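Local structure of ABC transporter (Caldanaerobius, 4G68) at residues A88-A92 and N93-D97; D125-K128 and D129-P133; S368-P372 and L373-I377. The protein probably serves as the extracellular solute-binding component of an ABC transporter, capturing sugars released from xylan for uptake by the cell. All blocks are in the same frame, centred on the assembly; numbering follows the deposited sequence.

Contact 1: A88-A92 and N93-D97; sequences AAIAA and NEAPD
The flat peptide carbonyls of Ala89 and Ile90 are met by the backbone N-H groups of Glu94 and Asn93 in two different ways. Ile90 O receives Asn93 N at 3.2 Å from above its carbonyl plane, the donor standing 68° out of it. The carbonyl of Ala89 is approached much closer to its plane: Glu94 N lies 2.8 Å from Ala89 O and only 24° from that plane, with a nearly straight N-H at 169°. The two nested bonds, one spanning five residues and one spanning three, together with the positive phi of Asn93, make a Schellman motif that ends helix 79-91.

The reversal also brings side chains back against the last turn. CG of Glu94 tucks in beside the Ala92 carbonyl, 3.0 Å from Ala92 O, and lies 3.8 Å from Ala92 CB. Its placement beside its own backbone N lets the extended chain carry the carboxylate onward at the exposed surface, where OE2 remains 3.9 Å from Ala92 CB. On the apolar side, Ala95 CB rests 3.9 Å from Ile90 CG1, the branch of the isoleucine that lies beside its backbone N. Ala89 CB lies 3.7 Å from Glu94 O and somewhat farther from the methyl of Ala95, so the chain leaving the cap runs closely past the small alanine.

The turn completes the crossover from strand 71-76 through helix 79-91 to strand 98-102, two strands that flank strand 40-45 in parallel pairing. Ala89 and Pro96 both pack on Trp44 of strand 40-45, while Ile90 touches Lys115. Asn93 O accepts a hydrogen bond from Asn328 ND2, and Asp97 OD2 accepts one from Thr42 N as strand 98-102 is about to begin.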
loop_
_atom_site.group_PDB
_atom_site.type_symbol
_atom_site.label_atom_id
_atom_site.label_comp_id
_atom_site.label_asym_id
_atom_site.label_seq_id
_atom_site.Cartn_x
_atom_site.Cartn_y
_atom_site.Cartn_z
ATOM N N ALA C 88 14.329 -8.751 -11.161
ATOM C CA ALA C 88 15.239 -9.250 -12.201
ATOM C C ALA C 88 16.624 -8.580 -12.137
ATOM O O ALA C 88 17.660 -9.254 -12.267
ATOM C CB ALA C 88 14.633 -9.084 -13.601
ATOM N N ALA C 89 16.637 -7.264 -11.912
ATOM C CA ALA C 89 17.903 -6.519 -11.736
ATOM C C ALA C 89 18.733 -6.962 -10.528
ATOM O O ALA C 89 19.944 -7.136 -10.648
ATOM C CB ALA C 89 17.674 -5.007 -11.730
ATOM N N ILE C 90 18.078 -7.172 -9.384
ATOM C CA ILE C 90 18.780 -7.588 -8.165
ATOM C C ILE C 90 19.393 -8.971 -8.373
ATOM O O ILE C 90 20.570 -9.189 -8.060
ATOM C CB ILE C 90 17.882 -7.510 -6.923
ATOM C CG1 ILE C 90 17.633 -6.031 -6.602
ATOM C CG2 ILE C 90 18.496 -8.279 -5.726
ATOM C CD1 ILE C 90 16.523 -5.796 -5.598
ATOM N N ALA C 91 18.631 -9.859 -8.995
ATOM C CA ALA C 91 19.107 -11.204 -9.216
ATOM C C ALA C 91 20.277 -11.215 -10.216
ATOM O O ALA C 91 21.245 -11.954 -10.019
ATOM C CB ALA C 91 17.963 -12.135 -9.616
ATOM N N ALA C 92 20.218 -10.345 -11.233
ATOM C CA ALA C 92 21.264 -10.260 -12.240
ATOM C C ALA C 92 22.479 -9.401 -11.821
ATOM O O ALA C 92 23.412 -9.196 -12.614
ATOM C CB ALA C 92 20.673 -9.758 -13.566
ATOM N N ASN C 93 22.477 -8.898 -10.585
ATOM C CA ASN C 93 23.520 -7.987 -10.101
ATOM C C ASN C 93 23.622 -6.686 -10.900
ATOM O O ASN C 93 24.709 -6.126 -11.087
ATOM C CB ASN C 93 24.875 -8.703 -10.004
ATOM C CG ASN C 93 24.858 -9.809 -8.966
ATOM O OD1 ASN C 93 25.265 -10.948 -9.229
ATOM N ND2 ASN C 93 24.348 -9.488 -7.787
ATOM N N GLU C 94 22.476 -6.204 -11.372
ATOM C CA GLU C 94 22.444 -5.034 -12.254
ATOM C C GLU C 94 21.415 -4.037 -11.755
ATOM O O GLU C 94 20.826 -3.275 -12.552
ATOM C CB GLU C 94 22.076 -5.452 -13.663
ATOM C CG GLU C 94 22.822 -6.680 -14.114
ATOM C CD GLU C 94 22.624 -6.979 -15.568
ATOM O OE1 GLU C 94 23.643 -7.304 -16.200
ATOM O OE2 GLU C 94 21.485 -6.877 -16.082
ATOM N N ALA C 95 21.204 -4.061 -10.436
ATOM C CA ALA C 95 20.368 -3.064 -9.754
ATOM C C ALA C 95 21.038 -1.671 -9.715
ATOM O O ALA C 95 22.286 -1.583 -9.723
ATOM C CB ALA C 95 20.019 -3.548 -8.363
ATOM N N PRO C 96 20.221 -0.589 -9.640
ATOM C CA PRO C 96 20.698 0.773 -9.543
ATOM C C PRO C 96 21.341 0.998 -8.206
ATOM O O PRO C 96 21.234 0.157 -7.335
ATOM C CB PRO C 96 19.418 1.598 -9.598
ATOM C CG PRO C 96 18.420 0.734 -8.879
ATOM C CD PRO C 96 18.752 -0.663 -9.377
ATOM N N ASP C 97 22.023 2.128 -8.074
ATOM C CA ASP C 97 22.654 2.522 -6.814
ATOM C C ASP C 97 21.597 2.605 -5.735
ATOM O O ASP C 97 21.782 2.051 -4.635
ATOM C CB ASP C 97 23.291 3.917 -6.988
ATOM C CG ASP C 97 24.449 3.910 -7.949
ATOM O OD1 ASP C 97 25.489 3.255 -7.620
ATOM O OD2 ASP C 97 24.300 4.512 -9.040
#

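Contact 2: D125-K128 and D129-P133; sequences DGTK and DQLLP
Gly126, whose carbonyl accepts from Asp129 N, has a positive phi of 88°, a backbone shape it can adopt because it has no CB to jam against the carbonyl oxygen of Asp125. From it run three successive tight turns, each closed by a backbone bond spanning three residues. The first, from Asp129 N to Gly126 O, is the longest at 3.2 Å and the most bent, with an N-H...O angle of 140°. Gln130 N reaches Thr127 O at 2.9 Å, and Leu131 N reaches Lys128 O at 3.0 Å. In all three the donor comes in well above the carbonyl plane, as expected of a chain wound this tightly.

The start of these turns is fixed by Asp125. Its OD1 accepts from Thr127 N, forming an Asx turn, and also accepts a hydrogen bond from Thr127 OG1 at 2.7 Å. The hydroxyl arrives on the syn side of the carboxylate, whereas the backbone N-H comes from above its plane. This double grip on one oxygen fixes the rotation of the threonine: OG1 stands beside the backbone N, and the methyl CG2 is directed to the other side. There Thr127 and Leu131 extend alongside each other in a common direction, with CG2 4.1 Å from Leu131 CD1. The same CD1 lies 3.5 Å from Thr127 O, placing a buried apolar tip against the carbonyl that Gln130 N uses. Gln130 adds its own aliphatic part, CB lying 3.3 Å from Thr127 O.

The turns lie in the long connection between helix 108-112 and strand 140-141. Leu131 packs against Phe136, Trp360 and Pro149 of strand 144-160, and Gln130 and Leu132 pair through their backbones with Lys361 and Ala359. At the other end, Asp125 OD2 makes a salt bridge to Lys340 of helix 332-353.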
loop_
_atom_site.group_PDB
_atom_site.type_symbol
_atom_site.label_atom_id
_atom_site.label_comp_id
_atom_site.label_asym_id
_atom_site.label_seq_id
_atom_site.Cartn_x
_atom_site.Cartn_y
_atom_site.Cartn_z
ATOM N N ASP C 125 24.628 9.126 12.784
ATOM C CA ASP C 125 24.817 10.554 12.593
ATOM C C ASP C 125 23.621 11.314 13.078
ATOM O O ASP C 125 23.542 12.533 12.806
ATOM C CB ASP C 125 25.094 10.880 11.095
ATOM C CG ASP C 125 23.934 10.492 10.159
ATOM O OD1 ASP C 125 22.990 9.785 10.570
ATOM O OD2 ASP C 125 23.966 10.897 8.994
ATOM N N GLY C 126 22.706 10.624 13.789
ATOM C CA GLY C 126 21.436 11.262 14.211
ATOM C C GLY C 126 20.249 11.201 13.214
ATOM O O GLY C 126 19.162 11.715 13.506
ATOM N N THR C 127 20.448 10.592 12.044
ATOM C CA THR C 127 19.359 10.385 11.072
ATOM C C THR C 127 18.125 9.751 11.729
ATOM O O THR C 127 17.016 10.196 11.461
ATOM C CB THR C 127 19.805 9.485 9.897
ATOM O OG1 THR C 127 20.794 10.146 9.101
ATOM C CG2 THR C 127 18.617 9.118 8.984
ATOM N N LYS C 128 18.302 8.745 12.610
ATOM C CA LYS C 128 17.118 8.052 13.148
ATOM C C LYS C 128 16.087 9.010 13.776
ATOM O O LYS C 128 14.860 8.829 13.659
ATOM C CB LYS C 128 17.519 6.986 14.141
ATOM C CG LYS C 128 18.242 5.807 13.524
ATOM C CD LYS C 128 18.623 4.786 14.602
ATOM C CE LYS C 128 19.190 3.530 13.968
ATOM N NZ LYS C 128 19.494 2.417 14.922
ATOM N N ASP C 129 16.617 10.034 14.422
ATOM C CA ASP C 129 15.841 10.969 15.222
ATOM C C ASP C 129 14.993 11.861 14.365
ATOM O O ASP C 129 14.084 12.521 14.857
ATOM C CB ASP C 129 16.792 11.792 16.088
ATOM C CG ASP C 129 17.550 10.916 17.057
ATOM O OD1 ASP C 129 16.945 9.881 17.477
ATOM O OD2 ASP C 129 18.747 11.222 17.362
ATOM N N GLN C 130 15.277 11.858 13.075
ATOM C CA GLN C 130 14.528 12.660 12.122
ATOM C C GLN C 130 13.342 11.910 11.568
ATOM O O GLN C 130 12.538 12.493 10.804
ATOM C CB GLN C 130 15.451 13.067 10.973
ATOM C CG GLN C 130 16.649 13.911 11.417
ATOM C CD GLN C 130 17.419 14.414 10.254
ATOM O OE1 GLN C 130 18.187 13.691 9.653
ATOM N NE2 GLN C 130 17.214 15.662 9.902
ATOM N N LEU C 131 13.271 10.607 11.852
ATOM C CA LEU C 131 12.043 9.823 11.492
ATOM C C LEU C 131 11.119 9.563 12.699
ATOM O O LEU C 131 11.554 9.580 13.855
ATOM C CB LEU C 131 12.363 8.497 10.770
ATOM C CG LEU C 131 13.003 8.645 9.389
ATOM C CD1 LEU C 131 14.528 8.685 9.533
ATOM C CD2 LEU C 131 12.642 7.410 8.606
ATOM N N LEU C 132 9.833 9.318 12.426
ATOM C CA LEU C 132 8.885 8.929 13.474
ATOM C C LEU C 132 9.346 7.637 14.127
ATOM O O LEU C 132 10.126 6.898 13.515
ATOM C CB LEU C 132 7.474 8.704 12.896
ATOM C CG LEU C 132 6.635 9.923 12.555
ATOM C CD1 LEU C 132 6.909 10.394 11.174
ATOM C CD2 LEU C 132 5.151 9.559 12.567
ATOM N N PRO C 133 8.861 7.357 15.365
ATOM C CA PRO C 133 9.325 6.200 16.148
ATOM C C PRO C 133 8.920 4.910 15.466
ATOM O O PRO C 133 7.855 4.873 14.828
ATOM C CB PRO C 133 8.586 6.351 17.500
ATOM C CG PRO C 133 8.104 7.749 17.550
ATOM C CD PRO C 133 7.852 8.151 16.111
#

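Contact 3: S368-P372 and L373-I377; sequences SKVDP and LEIQI
Val370 and Ile375 form the tight part of the contact. The two side chains lie roughly perpendicular, and Val370 CG2 presses to 3.4 Å from Ile375 CD1, closer than a usual carbon-carbon contact, with Ile375 CG1 only a little farther off. Val370 CG2 sits between its own backbone N and carbonyl carbon, which directs this methyl at the isoleucine, while Ile375 brings CG1 and CD1 back from the first turn of the helix. Behind them, Val370 is buried against Tyr351 and Leu352 of helix 332-353.

Toward solvent the packing gives way to polar capping. Asp371, partly exposed, turns its carboxylate along the side of Leu373, and OD2 accepts from Leu373 N at 2.9 Å. The N-H meets that oxygen on the anti side, 20° out of the carboxylate plane. CG set anti to the backbone N (chi1 -170°) swings the group forward over the helix start, and OD2 also lies 3.3 Å from Leu373 CB. The exposed ring of Pro372 occupies the first helical position, where it has no N-H to leave unbonded. Its carbonyl is used: Pro372 O accepts from Gln376 N at 2.8 Å. The bond from Ile375 N to Asp371 O is weak, at 3.3 Å. A carboxylate at this end of a helix would probably be favoured in its charged form by the helix dipole, and Lys294 also touches Asp371.

Leu373 and Glu374 turn their ends inward, onto strand 297-300 and onto Tyr351 with strand 357-358 respectively. Asp371 is thus the N-cap of helix 372-382, and the apolar pair formed by the residue before the cap and the fourth residue after it is a hydrophobic staple, a classic device for starting a helix.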
loop_
_atom_site.group_PDB
_atom_site.type_symbol
_atom_site.label_atom_id
_atom_site.label_comp_id
_atom_site.label_asym_id
_atom_site.label_seq_id
_atom_site.Cartn_x
_atom_site.Cartn_y
_atom_site.Cartn_z
ATOM N N SER C 368 -1.199 23.861 6.717
ATOM C CA SER C 368 -2.281 24.486 5.974
ATOM C C SER C 368 -2.204 24.157 4.458
ATOM O O SER C 368 -3.148 24.426 3.700
ATOM C CB SER C 368 -2.220 25.994 6.201
ATOM O OG SER C 368 -1.198 26.561 5.402
ATOM N N LYS C 369 -1.054 23.621 4.035
ATOM C CA LYS C 369 -0.812 23.179 2.666
ATOM C C LYS C 369 -1.195 21.696 2.449
ATOM O O LYS C 369 -1.347 21.233 1.320
ATOM C CB LYS C 369 0.657 23.355 2.326
ATOM C CG LYS C 369 0.952 23.545 0.851
ATOM C CD LYS C 369 2.320 24.208 0.692
ATOM C CE LYS C 369 2.885 24.080 -0.710
ATOM N NZ LYS C 369 3.128 22.658 -1.047
ATOM N N VAL C 370 -1.361 20.961 3.525
ATOM C CA VAL C 370 -1.633 19.540 3.375
ATOM C C VAL C 370 -3.121 19.273 3.139
ATOM O O VAL C 370 -3.961 20.009 3.661
ATOM C CB VAL C 370 -1.043 18.731 4.538
ATOM C CG1 VAL C 370 0.368 19.197 4.839
ATOM C CG2 VAL C 370 -1.881 18.818 5.773
ATOM N N ASP C 371 -3.435 18.255 2.329
ATOM C CA ASP C 371 -4.811 18.076 1.903
ATOM C C ASP C 371 -5.624 17.529 3.065
ATOM O O ASP C 371 -5.119 16.685 3.793
ATOM C CB ASP C 371 -4.912 17.175 0.667
ATOM C CG ASP C 371 -6.313 17.158 0.063
ATOM O OD1 ASP C 371 -6.571 17.876 -0.933
ATOM O OD2 ASP C 371 -7.162 16.429 0.605
ATOM N N PRO C 372 -6.873 18.010 3.230
ATOM C CA PRO C 372 -7.699 17.536 4.326
ATOM C C PRO C 372 -7.864 16.033 4.366
ATOM O O PRO C 372 -7.929 15.477 5.453
ATOM C CB PRO C 372 -9.048 18.224 4.093
ATOM C CG PRO C 372 -8.681 19.514 3.437
ATOM C CD PRO C 372 -7.465 19.207 2.583
ATOM N N LEU C 373 -7.904 15.387 3.198
ATOM C CA LEU C 373 -8.046 13.948 3.084
ATOM C C LEU C 373 -6.829 13.204 3.668
ATOM O O LEU C 373 -6.976 12.186 4.369
ATOM C CB LEU C 373 -8.297 13.534 1.618
ATOM C CG LEU C 373 -8.645 12.067 1.341
ATOM C CD1 LEU C 373 -9.969 11.688 2.008
ATOM C CD2 LEU C 373 -8.726 11.768 -0.182
ATOM N N GLU C 374 -5.643 13.747 3.445
ATOM C CA GLU C 374 -4.436 13.241 4.105
ATOM C C GLU C 374 -4.507 13.258 5.644
ATOM O O GLU C 374 -4.110 12.293 6.319
ATOM C CB GLU C 374 -3.224 14.061 3.643
ATOM C CG GLU C 374 -1.871 13.637 4.241
ATOM C CD GLU C 374 -1.265 12.328 3.669
ATOM O OE1 GLU C 374 -1.945 11.543 2.956
ATOM O OE2 GLU C 374 -0.094 12.053 4.013
ATOM N N ILE C 375 -4.894 14.407 6.188
ATOM C CA ILE C 375 -5.097 14.613 7.622
ATOM C C ILE C 375 -6.170 13.642 8.143
ATOM O O ILE C 375 -6.048 12.995 9.234
ATOM C CB ILE C 375 -5.562 16.056 7.863
ATOM C CG1 ILE C 375 -4.441 17.017 7.467
ATOM C CG2 ILE C 375 -5.897 16.303 9.331
ATOM C CD1 ILE C 375 -4.864 18.455 7.302
ATOM N N GLN C 376 -7.215 13.512 7.358
ATOM C CA GLN C 376 -8.332 12.630 7.739
ATOM C C GLN C 376 -7.901 11.154 7.887
ATOM O O GLN C 376 -8.266 10.477 8.878
ATOM C CB GLN C 376 -9.540 12.815 6.810
ATOM C CG GLN C 376 -10.827 12.326 7.492
ATOM C CD GLN C 376 -12.066 12.446 6.630
ATOM O OE1 GLN C 376 -13.154 12.828 7.114
ATOM N NE2 GLN C 376 -11.904 12.161 5.347
ATOM N N ILE C 377 -7.122 10.686 6.897
ATOM C CA ILE C 377 -6.523 9.379 6.937
ATOM C C ILE C 377 -5.776 9.261 8.261
ATOM O O ILE C 377 -6.049 8.345 9.017
ATOM C CB ILE C 377 -5.642 9.036 5.703
ATOM C CG1 ILE C 377 -6.530 8.832 4.466
ATOM C CG2 ILE C 377 -4.884 7.729 5.975
ATOM C CD1 ILE C 377 -5.793 8.777 3.114
#

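How the contacts relate
The three contacts follow one another along the chain, and none touches another. Contacts 1 and 3 cap opposite ends of helices: contact 1 the C-terminal end of helix 79-91, contact 3 the N-terminal end of helix 372-382. They lie on opposite sides of the chain's centre, their own centres about 37 Å apart. Contact 2 is nearer to contact 3, with nearest atoms about 10 Å apart, than to contact 1, at about 16 Å. Strand 357-358 and the residues just after it link the two: contact 3 packs on Leu357 and Pro358, whereas contact 2 bonds to Ala359 and Lys361. Helix 332-353 also touches both.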